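Local atomic coordinates of cellulase (Bacteroides salanitronis, PDB entry 6WQY), a protein that probably hydrolyses beta-1,4-glucan chains such as cellulose, as a glycoside hydrolase family 5 endoglucanase, this chain comprising its TIM-barrel cellulase domain. Residues V168-N173 against P304-E309; E233-P238 against L246-H251; A292-T297 against Y338-F343. One frame throughout, in Å; residues are numbered along the deposited sequence. Where two conformers were deposited one is given.

Interaction 1: V168-N173 against P304-E309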
# COMPACT_ATOMS: atom_id res chain seq x y z
N VAL A 168 7.75 -8.33 2.02
CA VAL A 168 6.35 -8.58 2.31
C VAL A 168 5.60 -8.76 1.00
O VAL A 168 5.87 -8.05 0.03
CB VAL A 168 5.77 -7.36 3.07
CG1 VAL A 168 4.26 -7.46 3.27
CG2 VAL A 168 6.48 -7.15 4.39
N PHE A 169 4.65 -9.70 0.97
CA PHE A 169 3.72 -9.82 -0.15
C PHE A 169 2.36 -9.28 0.28
O PHE A 169 1.85 -9.69 1.34
CB PHE A 169 3.52 -11.29 -0.57
CG PHE A 169 4.77 -12.04 -0.96
CD1 PHE A 169 5.92 -11.42 -1.43
CD2 PHE A 169 4.76 -13.42 -0.85
CE1 PHE A 169 7.03 -12.17 -1.78
CE2 PHE A 169 5.87 -14.18 -1.19
CZ PHE A 169 7.00 -13.56 -1.67
N GLU A 170 1.76 -8.41 -0.54
CA GLU A 170 0.42 -7.86 -0.32
C GLU A 170 -0.50 -8.41 -1.42
O GLU A 170 -0.21 -8.25 -2.60
CB GLU A 170 0.50 -6.33 -0.39
CG GLU A 170 -0.83 -5.62 -0.36
CD GLU A 170 -0.66 -4.14 -0.61
OE1 GLU A 170 -0.14 -3.42 0.30
OE2 GLU A 170 -1.01 -3.68 -1.72
N ALA A 171 -1.60 -9.05 -1.02
CA ALA A 171 -2.36 -9.91 -1.92
C ALA A 171 -2.82 -9.19 -3.17
O ALA A 171 -2.79 -9.76 -4.27
CB ALA A 171 -3.59 -10.41 -1.17
N MET A 172 -3.36 -7.98 -2.99
CA MET A 172 -3.97 -7.18 -4.05
C MET A 172 -4.14 -5.78 -3.48
O MET A 172 -3.75 -5.51 -2.34
CB MET A 172 -5.27 -7.80 -4.56
CG MET A 172 -6.34 -7.97 -3.55
SD MET A 172 -7.54 -9.24 -4.05
CE MET A 172 -6.65 -10.70 -3.50
N ASN A 173 -4.69 -4.88 -4.31
CA ASN A 173 -4.69 -3.45 -4.03
C ASN A 173 -6.06 -2.98 -3.56
O ASN A 173 -6.40 -3.18 -2.38
CB ASN A 173 -4.15 -2.68 -5.24
CG ASN A 173 -4.08 -1.21 -4.98
OD1 ASN A 173 -3.67 -0.81 -3.89
ND2 ASN A 173 -4.50 -0.39 -5.94
N PRO A 304 -1.92 -6.87 13.46
CA PRO A 304 -1.22 -5.70 12.89
C PRO A 304 -1.96 -5.15 11.68
O PRO A 304 -2.73 -5.85 11.02
CB PRO A 304 0.16 -6.26 12.50
CG PRO A 304 -0.05 -7.72 12.32
CD PRO A 304 -1.21 -8.13 13.18
N ALA A 305 -1.69 -3.88 11.40
CA ALA A 305 -2.30 -3.20 10.26
C ALA A 305 -1.36 -2.11 9.78
O ALA A 305 -0.59 -1.55 10.56
CB ALA A 305 -3.65 -2.60 10.65
N TYR A 306 -1.47 -1.77 8.50
CA TYR A 306 -0.64 -0.72 7.93
C TYR A 306 -1.45 0.13 6.97
O TYR A 306 -2.45 -0.30 6.41
CB TYR A 306 0.62 -1.24 7.25
CG TYR A 306 0.41 -2.11 6.02
CD1 TYR A 306 0.05 -3.44 6.14
CD2 TYR A 306 0.62 -1.61 4.74
CE1 TYR A 306 -0.11 -4.25 5.02
CE2 TYR A 306 0.46 -2.40 3.62
CZ TYR A 306 0.09 -3.73 3.75
OH TYR A 306 -0.06 -4.57 2.68
N ILE A 307 -1.00 1.37 6.80
CA ILE A 307 -1.62 2.33 5.89
C ILE A 307 -0.76 2.29 4.63
O ILE A 307 0.28 2.96 4.52
CB ILE A 307 -1.71 3.72 6.52
CG1 ILE A 307 -2.59 3.69 7.77
CG2 ILE A 307 -2.24 4.72 5.51
CD1 ILE A 307 -2.34 4.83 8.71
N GLY A 308 -1.18 1.47 3.67
CA GLY A 308 -0.39 1.23 2.48
C GLY A 308 -0.27 2.41 1.54
O GLY A 308 0.65 2.44 0.72
N GLU A 309 -1.21 3.37 1.63
CA GLU A 309 -1.13 4.61 0.88
C GLU A 309 -1.76 5.72 1.72
O GLU A 309 -2.83 5.53 2.30
CB GLU A 309 -1.88 4.55 -0.46
CG GLU A 309 -1.37 3.51 -1.42
CD GLU A 309 -2.13 3.47 -2.74
OE1 GLU A 309 -2.85 4.44 -3.07
OE2 GLU A 309 -1.98 2.44 -3.47
O HOH W 1 -4.15 2.38 -5.17
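Y306 reaches across to overlap the end of E170, its hydroxyl passing within 3.3 Å of E170 CG before donating to E170 OE1 (OH to OE1 2.6 Å). The acceptor uses its anti lone pair, directed away from the other carboxylate oxygen, and OE1 lies in the plane of the phenol ring at its edge. Carboxylate and ring planes are 25° apart, a modest tilt. Y306 gains this position with CG set between the backbone N and the carbonyl carbon (chi1 65°), while E170 comes to meet it as an extended chain. The second oxygen, E170 OE2, is held by R76 and N118; bonds to both oxygens should restrict rotation of this buried carboxylate. Strands 167-170 and 305-310 are the fourth and seventh of the closed (beta/alpha)8 barrel and are not neighbours in it, so these groups bridge its interior. Nearer the C-terminal ends of the strands, N173, just past strand 167-170, and E309, still within strand 305-310, cross at about a right angle. Water 1 links them: N173 ND2 donates to it at 2.9 Å, and it donates to E309 OE2 at 2.8 Å. R76 reaches N173 OD1 and E309 OE2 as well, while Y253 bonds to E309 OE1. In GH5 enzymes generally, the ends of these two strands carry the catalytic glutamates.

Interaction 2: E233-P238 against L246-H251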
# COMPACT_ATOMS: atom_id res chain seq x y z
N GLU A 233 -15.70 -3.30 9.38
CA GLU A 233 -17.01 -3.93 9.43
C GLU A 233 -17.05 -5.31 8.80
O GLU A 233 -17.82 -6.17 9.27
CB GLU A 233 -18.04 -3.02 8.75
CG GLU A 233 -18.22 -1.68 9.47
CD GLU A 233 -18.84 -0.58 8.61
OE1 GLU A 233 -19.17 -0.83 7.44
OE2 GLU A 233 -18.98 0.55 9.13
N ASN A 234 -16.27 -5.57 7.77
CA ASN A 234 -16.47 -6.76 6.95
C ASN A 234 -15.24 -7.63 6.74
O ASN A 234 -15.40 -8.78 6.29
CB ASN A 234 -17.06 -6.39 5.57
CG ASN A 234 -18.28 -5.53 5.69
OD1 ASN A 234 -18.24 -4.31 5.41
ND2 ASN A 234 -19.36 -6.11 6.11
N PHE A 235 -14.04 -7.14 7.00
CA PHE A 235 -12.84 -7.95 6.81
C PHE A 235 -12.82 -9.11 7.80
O PHE A 235 -13.17 -8.94 8.97
CB PHE A 235 -11.61 -7.05 7.01
CG PHE A 235 -10.29 -7.78 7.02
CD1 PHE A 235 -9.80 -8.30 8.20
CD2 PHE A 235 -9.51 -7.89 5.88
CE1 PHE A 235 -8.59 -8.95 8.24
CE2 PHE A 235 -8.30 -8.53 5.91
CZ PHE A 235 -7.83 -9.07 7.09
N VAL A 236 -12.37 -10.27 7.33
CA VAL A 236 -12.15 -11.44 8.17
C VAL A 236 -10.70 -11.86 8.00
O VAL A 236 -10.24 -12.09 6.88
CB VAL A 236 -13.10 -12.60 7.79
CG1 VAL A 236 -12.75 -13.85 8.61
CG2 VAL A 236 -14.56 -12.20 8.00
N LEU A 237 -9.98 -11.97 9.10
CA LEU A 237 -8.58 -12.36 9.02
C LEU A 237 -8.48 -13.80 8.51
O LEU A 237 -9.13 -14.68 9.06
CB LEU A 237 -7.95 -12.27 10.41
CG LEU A 237 -6.43 -12.34 10.46
CD1 LEU A 237 -5.79 -11.13 9.81
CD2 LEU A 237 -5.96 -12.49 11.91
N PRO A 238 -7.67 -14.06 7.48
CA PRO A 238 -7.53 -15.44 7.01
C PRO A 238 -6.94 -16.34 8.09
O PRO A 238 -6.20 -15.88 8.97
CB PRO A 238 -6.55 -15.32 5.84
CG PRO A 238 -6.76 -13.93 5.34
CD PRO A 238 -7.00 -13.10 6.58
N LEU A 246 0.04 -11.93 9.40
CA LEU A 246 -0.90 -11.31 8.48
C LEU A 246 -1.22 -9.91 8.97
O LEU A 246 -1.60 -9.72 10.14
CB LEU A 246 -2.20 -12.10 8.36
CG LEU A 246 -2.05 -13.53 7.87
CD1 LEU A 246 -3.43 -14.18 7.78
CD2 LEU A 246 -1.31 -13.64 6.55
N MET A 247 -1.09 -8.93 8.08
CA MET A 247 -1.30 -7.52 8.41
C MET A 247 -2.44 -6.97 7.56
O MET A 247 -2.47 -7.20 6.35
CB MET A 247 -0.03 -6.69 8.14
CG MET A 247 1.25 -7.31 8.70
SD MET A 247 2.71 -6.30 8.49
CE MET A 247 2.88 -6.30 6.71
N VAL A 248 -3.37 -6.26 8.19
CA VAL A 248 -4.50 -5.66 7.48
C VAL A 248 -4.03 -4.39 6.78
O VAL A 248 -3.51 -3.47 7.42
CB VAL A 248 -5.64 -5.35 8.44
CG1 VAL A 248 -6.85 -4.82 7.70
CG2 VAL A 248 -6.01 -6.59 9.27
N ALA A 249 -4.26 -4.31 5.48
CA ALA A 249 -3.88 -3.16 4.68
C ALA A 249 -5.08 -2.24 4.48
O ALA A 249 -6.13 -2.70 4.03
CB ALA A 249 -3.37 -3.62 3.31
N VAL A 250 -4.92 -0.94 4.78
CA VAL A 250 -5.91 0.08 4.46
C VAL A 250 -5.20 1.23 3.75
O VAL A 250 -3.99 1.40 3.85
CB VAL A 250 -6.68 0.59 5.69
CG1 VAL A 250 -7.50 -0.53 6.31
CG2 VAL A 250 -5.76 1.23 6.70
N HIS A 251 -5.98 2.05 3.05
CA HIS A 251 -5.49 3.29 2.46
C HIS A 251 -6.24 4.45 3.09
O HIS A 251 -7.40 4.32 3.48
CB HIS A 251 -5.66 3.31 0.93
CG HIS A 251 -4.85 2.26 0.23
ND1 HIS A 251 -4.94 2.02 -1.13
CD2 HIS A 251 -3.92 1.40 0.69
CE1 HIS A 251 -4.10 1.05 -1.46
NE2 HIS A 251 -3.47 0.64 -0.38
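V248 meets F235 head-on. Its CG1 stands over the centre of the ring, 4.3 Å from the centroid of F235 and 5° off the normal, which is CH-pi geometry, while V248 CG2 touches the rim at F235 CE1 (3.6 Å). Placing CG of F235 anti to its own N (chi1 173°) sends the ring toward the strand. L237 CD1 lies at the edge of that ring, in its plane, and also packs on L246 CB at 4.0 Å. Further along, L246 CD1 rests against P238, 3.8 Å from its CB and 3.5 Å from its carbonyl O. The side-chain contacts are all apolar.

In the second shell, N197 grips the departing turn at both N234 O and V236 N, fixing the backbone from which F235 projects. Helix 191-209 lies beside the other end, with V204 and R208 against L246 and Q201 against P238. The strand itself is fixed by backbone bonds from M247 and A249 to V221 and from V248 to P304 and Y306. Loop 235-238 packs on strand 246-251 directly after helix 228-234, whose T231 touches V248, within the beta-alpha-beta crossover (strand 219-222, helix 228-234, strand 246-251) characteristic of a TIM barrel.

Interaction 3: A292-T297 against Y338-F343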
# COMPACT_ATOMS: atom_id res chain seq x y z
N ALA A 292 -8.80 5.35 15.23
CA ALA A 292 -9.30 4.70 16.44
C ALA A 292 -10.09 3.44 16.10
O ALA A 292 -10.06 2.47 16.87
CB ALA A 292 -10.16 5.67 17.25
N LYS A 293 -10.80 3.44 14.97
CA LYS A 293 -11.52 2.23 14.57
C LYS A 293 -10.55 1.10 14.27
O LYS A 293 -10.77 -0.05 14.67
CB LYS A 293 -12.40 2.51 13.34
CG LYS A 293 -13.50 3.52 13.59
CD LYS A 293 -14.25 3.89 12.32
CE LYS A 293 -15.33 4.91 12.60
NZ LYS A 293 -15.94 5.45 11.34
N MET A 294 -9.46 1.42 13.58
CA MET A 294 -8.45 0.41 13.29
C MET A 294 -7.79 -0.10 14.56
O MET A 294 -7.51 -1.30 14.70
CB MET A 294 -7.38 0.99 12.36
CG MET A 294 -7.87 1.27 10.95
SD MET A 294 -8.42 -0.21 10.04
CE MET A 294 -6.86 -1.06 9.83
N LYS A 295 -7.54 0.81 15.52
CA LYS A 295 -6.91 0.39 16.77
C LYS A 295 -7.84 -0.51 17.58
O LYS A 295 -7.40 -1.51 18.14
CB LYS A 295 -6.51 1.63 17.58
CG LYS A 295 -5.88 1.29 18.92
CD LYS A 295 -5.43 2.55 19.65
CE LYS A 295 -5.25 2.29 21.14
NZ LYS A 295 -4.18 1.31 21.40
N GLU A 296 -9.13 -0.17 17.64
CA GLU A 296 -10.08 -0.95 18.43
C GLU A 296 -10.33 -2.32 17.81
O GLU A 296 -10.43 -3.32 18.53
CB GLU A 296 -11.40 -0.17 18.55
CG GLU A 296 -12.58 -1.00 19.05
CD GLU A 296 -13.84 -0.17 19.23
OE1 GLU A 296 -13.73 0.97 19.73
OE2 GLU A 296 -14.93 -0.65 18.86
N THR A 297 -10.44 -2.39 16.48
CA THR A 297 -10.81 -3.63 15.83
C THR A 297 -9.62 -4.55 15.61
O THR A 297 -9.76 -5.77 15.73
CB THR A 297 -11.50 -3.32 14.49
OG1 THR A 297 -12.68 -2.54 14.74
CG2 THR A 297 -11.88 -4.61 13.77
N TYR A 338 -1.65 5.27 16.76
CA TYR A 338 -2.71 4.27 16.62
C TYR A 338 -2.20 2.95 16.06
O TYR A 338 -3.01 2.08 15.72
CB TYR A 338 -3.87 4.83 15.79
CG TYR A 338 -4.69 5.84 16.55
CD1 TYR A 338 -5.76 5.45 17.32
CD2 TYR A 338 -4.37 7.21 16.51
CE1 TYR A 338 -6.51 6.38 18.04
CE2 TYR A 338 -5.12 8.13 17.22
CZ TYR A 338 -6.19 7.71 17.98
OH TYR A 338 -6.93 8.65 18.68
N GLY A 339 -0.88 2.79 15.91
CA GLY A 339 -0.30 1.48 15.69
C GLY A 339 -0.07 1.05 14.26
O GLY A 339 0.13 -0.15 14.03
N MET A 340 -0.05 1.97 13.30
CA MET A 340 0.04 1.60 11.88
C MET A 340 1.17 2.34 11.18
O MET A 340 1.26 3.57 11.30
CB MET A 340 -1.28 1.96 11.19
CG MET A 340 -2.46 1.15 11.69
SD MET A 340 -4.03 1.69 10.98
CE MET A 340 -4.35 3.15 11.98
N PRO A 341 2.04 1.65 10.45
CA PRO A 341 3.05 2.37 9.65
C PRO A 341 2.40 2.99 8.43
O PRO A 341 1.64 2.32 7.72
CB PRO A 341 4.03 1.26 9.23
CG PRO A 341 3.28 -0.01 9.35
CD PRO A 341 2.23 0.18 10.42
N PRO A 342 2.69 4.28 8.14
CA PRO A 342 2.14 4.92 6.95
C PRO A 342 3.12 4.90 5.79
O PRO A 342 4.33 5.09 5.97
CB PRO A 342 1.92 6.36 7.43
CG PRO A 342 3.08 6.59 8.38
CD PRO A 342 3.36 5.24 9.04
N PHE A 343 2.59 4.70 4.57
CA PHE A 343 3.37 4.69 3.33
C PHE A 343 2.89 5.84 2.45
O PHE A 343 1.76 5.81 1.94
CB PHE A 343 3.21 3.36 2.59
CG PHE A 343 3.95 2.21 3.22
CD1 PHE A 343 3.54 1.66 4.44
CD2 PHE A 343 5.05 1.66 2.59
CE1 PHE A 343 4.24 0.60 5.02
CE2 PHE A 343 5.74 0.60 3.16
CZ PHE A 343 5.33 0.07 4.37
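A292 O accepts the N-H of E296 at 2.9 Å, a helical backbone bond that fixes the turn against which Y338 packs. The tyrosine ring approaches this turn obliquely: CE1 of Y338 comes to 3.6 Å from A292 CA and 3.8 Å from A292 CB. K295 crosses the ring at about a right angle, with CB in the ring plane at its edge and CD 3.7 Å from Y338 CD1. With CG anti to the backbone N (chi1 179°), the lysine runs past the ring, and its bend at chi4 accompanies a salt bridge from NZ to D300, outside the contact. Deeper in, M294 and M340 also meet at a right angle. M340 SD lies 3.7 Å from M294 CB, and the M340 methyl CE stands equally near that carbon; the M294 chain is bent at chi2 and chi3.

The contact joins an outer helix of the (beta/alpha)8 barrel, 284-299, to the turn between helix 318-337 and the last barrel strand, 342-346. A Schellman motif ends helix 318-337 just here, with G339 at positive phi as C-prime. Y338, just before it, brings its ring against helix 284-299, and M340, just after it, points toward the same helix. The join is held by aliphatic, sulfur and aromatic packing, probably at some cost, since Y338 O is buried without a polar partner in the model.

Strand 305-310 ties the three contacts together, since it contributes Y306 and E309 to interaction 1 and has as its neighbours the strands of interactions 2 and 3. Probable hydrogen bonds run from G308 N to V250 O (2.8 Å) and from F343 N to I307 O (2.9 Å). Interaction 1, its centre about 5 Å from the chain centre, occupies the barrel core, whereas interactions 2 and 3 lie on its helical outside, their centres about 9 and 13 Å from that of interaction 1. Those outer two meet where M294 CE packs on V250 CG1 (3.6 Å). H251 turns from the strand of interaction 2 toward the polar cluster, its CE1 3.1 Å from N173 OD1, at the barrel end expected to hold the active site.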